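Local coordinates for DNA topoisomerase 2-associated protein PAT1 (Saccharomyces cerevisiae, PDB 5LMG) that activates mRNA decapping and represses translation in yeast, its C-terminal domain directly binding the decapping enzyme Dcp2 and the exonuclease Xrn1, at residues P147-T152 / D261-L266. The protein carries 2 engineered substitutions. Residues are numbered along the deposited sequence; the frame is centred on the assembly and turned at random.
Sequences PKPTLT and DHIMRL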
loop_
_atom_site.group_PDB
_atom_site.type_symbol
_atom_site.label_atom_id
_atom_site.label_comp_id
_atom_site.label_asym_id
_atom_site.label_seq_id
_atom_site.Cartn_x
_atom_site.Cartn_y
_atom_site.Cartn_z
ATOM N N PRO A 147 4.385 7.116 15.664
ATOM C CA PRO A 147 3.564 8.319 15.455
ATOM C C PRO A 147 4.356 9.538 14.997
ATOM O O PRO A 147 3.783 10.425 14.375
ATOM C CB PRO A 147 2.896 8.536 16.814
ATOM C CG PRO A 147 3.862 7.967 17.794
ATOM C CD PRO A 147 4.497 6.787 17.105
ATOM N N LYS A 148 5.674 9.567 15.276
ATOM C CA LYS A 148 6.550 10.679 14.885
ATOM C C LYS A 148 7.763 10.167 14.066
ATOM O O LYS A 148 8.895 10.195 14.566
ATOM C CB LYS A 148 6.987 11.487 16.131
ATOM C CG LYS A 148 5.851 12.161 16.909
ATOM C CD LYS A 148 5.233 13.345 16.170
ATOM C CE LYS A 148 4.072 13.942 16.929
ATOM N NZ LYS A 148 3.296 14.900 16.093
ATOM N N PRO A 149 7.554 9.639 12.829
ATOM C CA PRO A 149 8.709 9.151 12.054
ATOM C C PRO A 149 9.652 10.280 11.651
ATOM O O PRO A 149 9.201 11.357 11.294
ATOM C CB PRO A 149 8.073 8.482 10.832
ATOM C CG PRO A 149 6.759 9.147 10.680
ATOM C CD PRO A 149 6.295 9.502 12.061
ATOM N N THR A 150 10.951 10.037 11.719
ATOM C CA THR A 150 11.940 11.056 11.336
ATOM C C THR A 150 12.031 11.085 9.806
ATOM O O THR A 150 11.530 10.161 9.160
ATOM C CB THR A 150 13.295 10.746 11.994
ATOM O OG1 THR A 150 13.798 9.525 11.450
ATOM C CG2 THR A 150 13.196 10.636 13.516
ATOM N N LEU A 151 12.648 12.124 9.219
ATOM C CA LEU A 151 12.812 12.184 7.759
ATOM C C LEU A 151 13.570 10.941 7.198
ATOM O O LEU A 151 13.198 10.417 6.152
ATOM C CB LEU A 151 13.464 13.505 7.295
ATOM C CG LEU A 151 13.541 13.756 5.772
ATOM C CD1 LEU A 151 12.157 13.701 5.113
ATOM C CD2 LEU A 151 14.238 15.089 5.466
ATOM N N THR A 152 14.599 10.469 7.917
ATOM C CA THR A 152 15.393 9.286 7.554
ATOM C C THR A 152 14.493 8.049 7.467
ATOM O O THR A 152 14.631 7.250 6.535
ATOM C CB THR A 152 16.574 9.138 8.543
ATOM O OG1 THR A 152 17.407 10.292 8.437
ATOM C CG2 THR A 152 17.411 7.874 8.305
ATOM N N ASP A 261 0.129 16.184 9.996
ATOM C CA ASP A 261 0.873 17.429 10.210
ATOM C C ASP A 261 2.371 17.217 10.229
ATOM O O ASP A 261 3.105 17.965 9.573
ATOM C CB ASP A 261 0.456 18.064 11.540
ATOM C CG ASP A 261 -0.825 18.875 11.493
ATOM O OD1 ASP A 261 -1.606 18.716 10.516
ATOM O OD2 ASP A 261 -1.051 19.673 12.427
ATOM N N HIS A 262 2.812 16.224 11.023
ATOM C CA HIS A 262 4.201 15.833 11.207
ATOM C C HIS A 262 4.855 15.466 9.870
ATOM O O HIS A 262 5.934 15.996 9.568
ATOM C CB HIS A 262 4.298 14.702 12.250
ATOM C CG HIS A 262 5.696 14.234 12.497
ATOM N ND1 HIS A 262 6.546 14.922 13.339
ATOM C CD2 HIS A 262 6.353 13.171 11.981
ATOM C CE1 HIS A 262 7.688 14.257 13.316
ATOM N NE2 HIS A 262 7.617 13.192 12.519
ATOM N N ILE A 263 4.180 14.616 9.053
ATOM C CA ILE A 263 4.637 14.179 7.721
ATOM C C ILE A 263 4.680 15.363 6.749
ATOM O O ILE A 263 5.663 15.511 6.023
ATOM C CB ILE A 263 3.786 13.011 7.114
ATOM C CG1 ILE A 263 3.499 11.849 8.116
ATOM C CG2 ILE A 263 4.401 12.476 5.813
ATOM C CD1 ILE A 263 4.638 11.130 8.715
ATOM N N MET A 264 3.596 16.170 6.713
ATOM C CA MET A 264 3.461 17.346 5.848
ATOM C C MET A 264 4.600 18.346 6.067
ATOM O O MET A 264 5.165 18.844 5.097
ATOM C CB MET A 264 2.096 18.019 6.044
ATOM C CG MET A 264 0.942 17.268 5.380
ATOM S SD MET A 264 -0.620 18.199 5.446
ATOM C CE MET A 264 -1.061 17.966 7.085
ATOM N N ARG A 265 4.963 18.583 7.337
ATOM C CA ARG A 265 6.053 19.460 7.779
ATOM C C ARG A 265 7.409 18.935 7.251
ATOM O O ARG A 265 8.181 19.706 6.676
ATOM C CB ARG A 265 6.045 19.519 9.318
ATOM C CG ARG A 265 6.844 20.647 9.958
ATOM C CD ARG A 265 6.178 21.156 11.237
ATOM N NE ARG A 265 6.035 20.139 12.288
ATOM C CZ ARG A 265 4.873 19.651 12.719
ATOM N NH1 ARG A 265 3.729 20.066 12.186
ATOM N NH2 ARG A 265 4.847 18.739 13.683
ATOM N N LEU A 266 7.669 17.618 7.401
ATOM C CA LEU A 266 8.921 16.989 6.967
ATOM C C LEU A 266 9.092 16.872 5.448
ATOM O O LEU A 266 10.223 16.912 4.953
ATOM C CB LEU A 266 9.094 15.601 7.629
ATOM C CG LEU A 266 9.394 15.583 9.131
ATOM C CD1 LEU A 266 9.463 14.170 9.637
ATOM C CD2 LEU A 266 10.694 16.322 9.459
HETATM O O HOH W 1 5.900 16.743 15.341
#
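From Lys148 to Thr150 the chain is extended and follows one side of helical residues 261-266, and at Leu151 it turns into helix; Lys148 lies beside His262, Pro149 beside Ile263 and Leu151 beside Leu266, the CA atoms of Leu151 and Leu266 coming to 6.2 Å. The contact illustrates how one histidine can tie a loop to a helix. CG of His262 lies anti to its backbone N (chi1 180°), which carries the imidazole out to the loop; there NE2 donates to Pro149 O at 2.7 Å. The acceptor sits close to the ring plane, yet the nitrogen stands above the carbonyl plane and the N-H...O angle is 152°, so the bond is short but bent. Lys148, bent at chi2 (-71°), brings CD over one face of the imidazole, toward its rim, 3.8 Å from the ring centroid in a CH-pi contact. The other ring nitrogen, ND1, shares a water with Arg265 NH2 and Lys148 NZ, the last two links being weak; both ring nitrogens are thus engaged, and the nearby positive groups would tend to disfavour a charged imidazole. In apolar packing, Pro149 CG meets Ile263 CD1 at 3.5 Å, the two side chains crossing roughly at right angles. Two methyl groups are set against backbone carbonyl oxygens: Leu266 CD1 approaches Pro149 O, and Leu151 CD1 lies 3.8 Å from Leu266 O. Leu154 receives Pro149, Ile263 and Leu266 together. Thr150 is the N-cap of helix 151-174, so the histidine bond fastens the loop just before that helix begins, joining helices 151-174 and 257-267 within the largely helical Pat1 C-terminal domain, consistent with the helical-repeat superhelices of the TPR clan.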